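Sulfate adenylyltransferase (Allochromatium vinosum, PDB 4DNX) catalyses the reaction of sulfate with ATP to give adenosine 5'-phosphosulfate and diphosphate, an activating step of sulfur metabolism. Local coordinates at residues A[42-50]-A[161-169]; A[94-102]-A[111-119]. All coordinates share one frame; numbering follows the deposited sequence.

Contact 1: A[42-50]-A[161-169]; sequences GNAVMLGAG and IQVLNFSYF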
loop_
_atom_site.group_PDB
_atom_site.type_symbol
_atom_site.label_atom_id
_atom_site.label_comp_id
_atom_site.label_asym_id
_atom_site.label_seq_id
_atom_site.Cartn_x
_atom_site.Cartn_y
_atom_site.Cartn_z
ATOM N N GLY A 42 8.690 7.728 14.428
ATOM C CA GLY A 42 8.604 6.294 14.088
ATOM C C GLY A 42 7.639 5.578 15.025
ATOM O O GLY A 42 6.866 4.701 14.608
ATOM N N ASN A 43 7.681 5.951 16.295
ATOM C CA ASN A 43 6.775 5.381 17.303
ATOM C C ASN A 43 5.340 5.699 16.844
ATOM O O ASN A 43 4.429 4.826 16.901
ATOM C CB ASN A 43 7.005 6.047 18.685
ATOM C CG ASN A 43 8.279 5.554 19.419
ATOM O OD1 ASN A 43 8.850 4.529 19.078
ATOM N ND2 ASN A 43 8.680 6.288 20.459
ATOM N N ALA A 44 5.111 6.921 16.350
ATOM C CA ALA A 44 3.755 7.320 15.937
ATOM C C ALA A 44 3.283 6.586 14.698
ATOM O O ALA A 44 2.125 6.227 14.587
ATOM C CB ALA A 44 3.684 8.867 15.684
ATOM N N VAL A 45 4.205 6.368 13.756
ATOM C CA VAL A 45 3.856 5.626 12.527
ATOM C C VAL A 45 3.498 4.177 12.899
ATOM O O VAL A 45 2.468 3.646 12.368
ATOM C CB VAL A 45 4.991 5.685 11.493
ATOM C CG1 VAL A 45 4.689 4.725 10.330
ATOM C CG2 VAL A 45 5.103 7.071 10.926
ATOM N N MET A 46 4.284 3.565 13.804
ATOM C CA MET A 46 4.046 2.156 14.224
ATOM C C MET A 46 2.692 2.079 14.967
ATOM O O MET A 46 1.912 1.132 14.762
ATOM C CB MET A 46 5.192 1.587 15.094
ATOM C CG MET A 46 6.532 1.456 14.320
ATOM S SD MET A 46 6.432 0.077 13.114
ATOM C CE MET A 46 6.769 -1.274 14.170
ATOM N N LEU A 47 2.416 3.062 15.815
ATOM C CA LEU A 47 1.092 3.109 16.466
ATOM C C LEU A 47 -0.051 3.286 15.441
ATOM O O LEU A 47 -1.126 2.633 15.545
ATOM C CB LEU A 47 1.073 4.306 17.455
ATOM C CG LEU A 47 1.792 3.991 18.794
ATOM C CD1 LEU A 47 2.080 5.342 19.482
ATOM C CD2 LEU A 47 0.922 3.080 19.652
ATOM N N GLY A 48 0.127 4.202 14.494
ATOM C CA GLY A 48 -0.864 4.454 13.424
ATOM C C GLY A 48 -1.164 3.199 12.615
ATOM O O GLY A 48 -2.302 2.970 12.249
ATOM N N ALA A 49 -0.122 2.394 12.391
ATOM C CA ALA A 49 -0.193 1.247 11.440
ATOM C C ALA A 49 -0.595 -0.040 12.151
ATOM O O ALA A 49 -0.709 -1.094 11.504
ATOM C CB ALA A 49 1.174 1.078 10.774
ATOM N N GLY A 50 -0.849 0.027 13.463
ATOM C CA GLY A 50 -1.333 -1.149 14.226
ATOM C C GLY A 50 -0.230 -2.087 14.736
ATOM O O GLY A 50 -0.510 -3.081 15.434
ATOM N N ILE A 161 -2.919 9.509 20.786
ATOM C CA ILE A 161 -2.727 10.207 19.514
ATOM C C ILE A 161 -3.663 9.656 18.442
ATOM O O ILE A 161 -4.139 8.518 18.547
ATOM C CB ILE A 161 -1.224 10.133 19.010
ATOM C CG1 ILE A 161 -0.856 8.692 18.635
ATOM C CG2 ILE A 161 -0.248 10.742 20.061
ATOM C CD1 ILE A 161 0.607 8.596 18.041
ATOM N N GLN A 162 -3.915 10.491 17.433
ATOM C CA GLN A 162 -4.620 10.155 16.178
ATOM C C GLN A 162 -3.627 10.469 15.068
ATOM O O GLN A 162 -3.206 11.628 14.903
ATOM C CB GLN A 162 -5.889 11.000 16.035
ATOM C CG GLN A 162 -6.902 10.710 17.138
ATOM C CD GLN A 162 -7.984 11.802 17.238
ATOM O OE1 GLN A 162 -7.720 12.978 17.585
ATOM N NE2 GLN A 162 -9.188 11.422 16.927
ATOM N N VAL A 163 -3.291 9.442 14.291
ATOM C CA VAL A 163 -2.249 9.514 13.242
ATOM C C VAL A 163 -2.857 9.810 11.868
ATOM O O VAL A 163 -3.868 9.187 11.483
ATOM C CB VAL A 163 -1.411 8.233 13.230
ATOM C CG1 VAL A 163 -0.362 8.327 12.099
ATOM C CG2 VAL A 163 -0.777 7.992 14.635
ATOM N N LEU A 164 -2.310 10.806 11.158
ATOM C CA LEU A 164 -2.894 11.313 9.918
ATOM C C LEU A 164 -2.216 10.775 8.659
ATOM O O LEU A 164 -2.768 10.832 7.554
ATOM C CB LEU A 164 -2.872 12.863 9.913
ATOM C CG LEU A 164 -3.673 13.486 11.061
ATOM C CD1 LEU A 164 -3.653 15.009 10.861
ATOM C CD2 LEU A 164 -5.122 13.000 11.089
ATOM N N ASN A 165 -0.992 10.300 8.819
ATOM C CA ASN A 165 -0.247 9.715 7.675
ATOM C C ASN A 165 0.884 8.864 8.182
ATOM O O ASN A 165 1.131 8.768 9.416
ATOM C CB ASN A 165 0.269 10.798 6.710
ATOM C CG ASN A 165 1.184 11.798 7.387
ATOM O OD1 ASN A 165 2.319 11.470 7.751
ATOM N ND2 ASN A 165 0.678 13.029 7.572
ATOM N N PHE A 166 1.556 8.192 7.235
ATOM C CA PHE A 166 2.679 7.316 7.587
ATOM C C PHE A 166 3.998 7.869 7.142
ATOM O O PHE A 166 4.950 7.094 6.881
ATOM C CB PHE A 166 2.420 5.924 7.007
ATOM C CG PHE A 166 1.137 5.302 7.545
ATOM C CD1 PHE A 166 1.003 5.059 8.908
ATOM C CD2 PHE A 166 0.106 4.902 6.704
ATOM C CE1 PHE A 166 -0.157 4.487 9.443
ATOM C CE2 PHE A 166 -1.064 4.291 7.248
ATOM C CZ PHE A 166 -1.194 4.085 8.602
ATOM N N SER A 167 4.073 9.192 7.087
ATOM C CA SER A 167 5.379 9.877 6.878
ATOM C C SER A 167 5.987 9.493 5.484
ATOM O O SER A 167 5.276 9.072 4.516
ATOM C CB SER A 167 6.283 9.576 8.094
ATOM O OG SER A 167 7.517 10.342 8.086
ATOM N N TYR A 168 7.317 9.601 5.373
ATOM C CA TYR A 168 8.003 9.325 4.150
ATOM C C TYR A 168 8.056 7.830 3.878
ATOM O O TYR A 168 8.354 7.427 2.731
ATOM C CB TYR A 168 9.437 9.926 4.201
ATOM C CG TYR A 168 10.388 9.187 5.102
ATOM C CD1 TYR A 168 10.513 9.525 6.456
ATOM C CD2 TYR A 168 11.198 8.180 4.595
ATOM C CE1 TYR A 168 11.409 8.834 7.301
ATOM C CE2 TYR A 168 12.042 7.478 5.409
ATOM C CZ TYR A 168 12.187 7.828 6.736
ATOM O OH TYR A 168 13.071 7.140 7.533
ATOM N N PHE A 169 7.741 6.997 4.873
ATOM C CA PHE A 169 7.822 5.542 4.652
ATOM C C PHE A 169 6.807 5.125 3.574
ATOM O O PHE A 169 7.083 4.229 2.750
ATOM C CB PHE A 169 7.517 4.783 5.946
ATOM C CG PHE A 169 8.446 5.135 7.090
ATOM C CD1 PHE A 169 9.817 4.807 7.020
ATOM C CD2 PHE A 169 7.984 5.822 8.200
ATOM C CE1 PHE A 169 10.693 5.101 8.091
ATOM C CE2 PHE A 169 8.851 6.150 9.278
ATOM C CZ PHE A 169 10.214 5.788 9.223
#
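The carbonyl O of A44 accepts the helical bond from G48 N (2.8 Å), and V163 presses its CG2 branch against the same oxygen at 3.4 Å. V163 CG2 also lies 3.7 Å from G48 CA; a CB on G48 would collide with V163, so glycine lets the last helical turn settle onto the end of the strand. F166 supports this turn as well: its CE1 comes to 3.6 Å from G48 C, which lies at the ring edge near the ring plane. V45 fits between two aromatic side chains. With CG1 anti to the backbone N (chi1 171°), that branch touches F166 CD1 at 4.0 Å and also F169 CD2, while CG2 meets the CB of S167. Two residues before V163 on the same strand, I161 crosses L47 at about a right angle, their CD1 atoms 3.9 Å apart. An Asx turn shapes the exit from the strand, with S167 N on an in-plane lone pair of N165 OD1 (3.0 Å); S167 OG bonds to D103. P174 of the second subunit also packs on F166. Helix 42-48, closed by a Schellman motif at G50, thus crosses strand 161-163 at 79°, a helix-on-sheet packing within the PUA-like domain.

Contact 2: A[94-102]-A[111-119]; sequences AGATRIALR and VLAVMDVTA
R98 and D116 run alongside each other to the same side of the sheet and join in a salt bridge, R98 NH1 2.9 Å from D116 OD1. NH1 meets OD1 on the syn side, somewhat out of the carboxylate plane, while OD1 lies in the guanidinium plane; the two planes are 21° apart. With CG opposite the backbone N (chi1 -173°) and the chain extended to NE, the R98 head is carried over V114, whose CG1 lies over the centre of one guanidinium face, 3.7 Å from CZ. R98 NE makes a second salt bridge, to E27. A leucine in its place would probably leave the D116 and E27 carboxylates without their shared positive partner and V114 without its flat cover. The strands form an antiparallel beta hairpin of the PUA-like domain, interrupted by a classic beta bulge: L101 O takes a 2.8 Å bond from L112 N and a weak one from A113 N (3.3 Å). On the sheet face away from R98, M115 runs fully extended past L101, placing SD 4.0 Å from both CD1 and CD2. I99 has CG1 wedged between its backbone N and carbonyl carbon (chi1 68°), and its CD1 reaches V117 CG2 at 3.7 Å. Beyond the bulge, the R102 guanidinium lays one face on V111, with CG2 over its centre and 3.8 Å from CZ; N109 O and E29 hold its NH1 and NH2.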
loop_
_atom_site.group_PDB
_atom_site.type_symbol
_atom_site.label_atom_id
_atom_site.label_comp_id
_atom_site.label_asym_id
_atom_site.label_seq_id
_atom_site.Cartn_x
_atom_site.Cartn_y
_atom_site.Cartn_z
ATOM N N ALA A 94 2.647 25.089 26.151
ATOM C CA ALA A 94 2.338 25.306 27.565
ATOM C C ALA A 94 0.841 25.544 27.762
ATOM O O ALA A 94 0.257 26.465 27.176
ATOM C CB ALA A 94 3.155 26.480 28.122
ATOM N N GLY A 95 0.214 24.658 28.533
ATOM C CA GLY A 95 -1.192 24.807 28.896
ATOM C C GLY A 95 -2.182 24.324 27.859
ATOM O O GLY A 95 -3.399 24.425 28.068
ATOM N N ALA A 96 -1.673 23.799 26.741
ATOM C CA ALA A 96 -2.521 23.298 25.671
ATOM C C ALA A 96 -2.928 21.869 25.986
ATOM O O ALA A 96 -2.099 21.087 26.462
ATOM C CB ALA A 96 -1.769 23.346 24.335
ATOM N N THR A 97 -4.179 21.503 25.711
ATOM C CA THR A 97 -4.567 20.098 25.966
ATOM C C THR A 97 -4.575 19.248 24.697
ATOM O O THR A 97 -4.727 18.031 24.773
ATOM C CB THR A 97 -5.919 19.948 26.704
ATOM O OG1 THR A 97 -6.911 20.747 26.057
ATOM C CG2 THR A 97 -5.790 20.382 28.156
ATOM N N ARG A 98 -4.463 19.911 23.551
ATOM C CA ARG A 98 -4.541 19.268 22.247
ATOM C C ARG A 98 -3.526 19.990 21.350
ATOM O O ARG A 98 -3.534 21.243 21.281
ATOM C CB ARG A 98 -5.952 19.437 21.711
ATOM C CG ARG A 98 -6.269 18.709 20.460
ATOM C CD ARG A 98 -7.787 18.519 20.478
ATOM N NE ARG A 98 -8.250 17.959 19.231
ATOM C CZ ARG A 98 -8.276 16.658 18.966
ATOM N NH1 ARG A 98 -7.877 15.780 19.879
ATOM N NH2 ARG A 98 -8.714 16.233 17.787
ATOM N N ILE A 99 -2.632 19.207 20.724
ATOM C CA ILE A 99 -1.508 19.781 19.983
ATOM C C ILE A 99 -1.281 18.978 18.709
ATOM O O ILE A 99 -1.785 17.848 18.590
ATOM C CB ILE A 99 -0.217 19.798 20.835
ATOM C CG1 ILE A 99 0.281 18.352 21.097
ATOM C CG2 ILE A 99 -0.464 20.582 22.140
ATOM C CD1 ILE A 99 1.719 18.262 21.693
ATOM N N ALA A 100 -0.545 19.547 17.759
ATOM C CA ALA A 100 -0.160 18.838 16.520
ATOM C C ALA A 100 1.298 18.415 16.669
ATOM O O ALA A 100 2.144 19.197 17.126
ATOM C CB ALA A 100 -0.327 19.748 15.284
ATOM N N LEU A 101 1.579 17.168 16.319
ATOM C CA LEU A 101 2.971 16.646 16.276
ATOM C C LEU A 101 3.441 16.689 14.818
ATOM O O LEU A 101 2.810 16.110 13.947
ATOM C CB LEU A 101 3.005 15.206 16.791
ATOM C CG LEU A 101 2.424 14.919 18.182
ATOM C CD1 LEU A 101 2.635 13.467 18.553
ATOM C CD2 LEU A 101 2.997 15.892 19.263
ATOM N N ARG A 102 4.553 17.392 14.556
ATOM C CA ARG A 102 5.014 17.653 13.189
ATOM C C ARG A 102 6.220 16.748 12.904
ATOM O O ARG A 102 6.965 16.432 13.812
ATOM C CB ARG A 102 5.359 19.120 13.024
ATOM C CG ARG A 102 4.054 19.996 12.943
ATOM C CD ARG A 102 4.350 21.466 12.757
ATOM N NE ARG A 102 3.102 22.203 12.489
ATOM C CZ ARG A 102 2.486 22.345 11.302
ATOM N NH1 ARG A 102 2.928 21.741 10.175
ATOM N NH2 ARG A 102 1.355 23.046 11.252
ATOM N N VAL A 111 2.120 18.106 9.587
ATOM C CA VAL A 111 1.538 17.389 10.714
ATOM C C VAL A 111 1.483 15.894 10.489
ATOM O O VAL A 111 0.999 15.415 9.431
ATOM C CB VAL A 111 0.082 17.900 10.955
ATOM C CG1 VAL A 111 -0.544 17.098 12.110
ATOM C CG2 VAL A 111 0.097 19.397 11.303
ATOM N N LEU A 112 1.967 15.145 11.480
ATOM C CA LEU A 112 1.965 13.663 11.440
ATOM C C LEU A 112 0.811 13.091 12.298
ATOM O O LEU A 112 0.185 12.083 11.935
ATOM C CB LEU A 112 3.319 13.130 11.950
ATOM C CG LEU A 112 3.518 11.634 12.173
ATOM C CD1 LEU A 112 3.310 10.860 10.881
ATOM C CD2 LEU A 112 4.903 11.338 12.752
ATOM N N ALA A 113 0.480 13.772 13.404
ATOM C CA ALA A 113 -0.531 13.227 14.347
ATOM C C ALA A 113 -1.052 14.384 15.188
ATOM O O ALA A 113 -0.427 15.436 15.258
ATOM C CB ALA A 113 0.101 12.166 15.288
ATOM N N VAL A 114 -2.235 14.161 15.766
ATOM C CA VAL A 114 -2.823 15.080 16.738
ATOM C C VAL A 114 -2.791 14.350 18.090
ATOM O O VAL A 114 -3.120 13.164 18.171
ATOM C CB VAL A 114 -4.288 15.408 16.325
ATOM C CG1 VAL A 114 -4.973 16.244 17.396
ATOM C CG2 VAL A 114 -4.298 16.158 15.016
ATOM N N MET A 115 -2.424 15.057 19.153
ATOM C CA MET A 115 -2.252 14.410 20.454
ATOM C C MET A 115 -3.069 15.134 21.494
ATOM O O MET A 115 -3.100 16.365 21.493
ATOM C CB MET A 115 -0.770 14.470 20.852
ATOM C CG MET A 115 -0.470 13.823 22.174
ATOM S SD MET A 115 1.362 13.832 22.327
ATOM C CE MET A 115 1.489 13.037 23.892
ATOM N N ASP A 116 -3.763 14.377 22.351
ATOM C CA ASP A 116 -4.366 14.973 23.560
ATOM C C ASP A 116 -3.369 14.806 24.676
ATOM O O ASP A 116 -3.058 13.673 25.087
ATOM C CB ASP A 116 -5.714 14.305 23.896
ATOM C CG ASP A 116 -6.749 14.589 22.841
ATOM O OD1 ASP A 116 -7.071 15.780 22.648
ATOM O OD2 ASP A 116 -7.187 13.642 22.142
ATOM N N VAL A 117 -2.833 15.930 25.155
ATOM C CA VAL A 117 -1.767 15.859 26.137
ATOM C C VAL A 117 -2.357 15.675 27.543
ATOM O O VAL A 117 -3.128 16.541 28.019
ATOM C CB VAL A 117 -0.876 17.110 26.062
ATOM C CG1 VAL A 117 0.166 17.089 27.178
ATOM C CG2 VAL A 117 -0.228 17.186 24.680
ATOM N N THR A 118 -2.051 14.548 28.185
ATOM C CA THR A 118 -2.551 14.347 29.551
ATOM C C THR A 118 -1.492 14.534 30.638
ATOM O O THR A 118 -1.823 14.634 31.818
ATOM C CB THR A 118 -3.302 13.025 29.715
ATOM O OG1 THR A 118 -2.479 11.947 29.260
ATOM C CG2 THR A 118 -4.585 13.080 28.849
ATOM N N ALA A 119 -0.221 14.608 30.251
ATOM C CA ALA A 119 0.799 14.988 31.229
ATOM C C ALA A 119 2.021 15.525 30.540
ATOM O O ALA A 119 2.316 15.171 29.387
ATOM C CB ALA A 119 1.184 13.809 32.110
#

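In the fold
Contacts 1 and 2 meet through strand 155-163, which receives helix 42-48 on one side chain face and pairs antiparallel with strand 111-116 of the hairpin. Q162 O lies 2.8 Å from V114 N, and L164 N lies 2.9 Å from L112 O, both probable hydrogen bonds. N165 adds a side-chain link from ND2 to V111 O, and R98 NH2 bonds weakly to Q162 OE1. I161 packs on M115 and A44 on L112. The contact centres are about 15 Å apart, contact 1 lying closer to the centre of the chain. Both belong to the PUA-like domain and join parts of its mixed sheet.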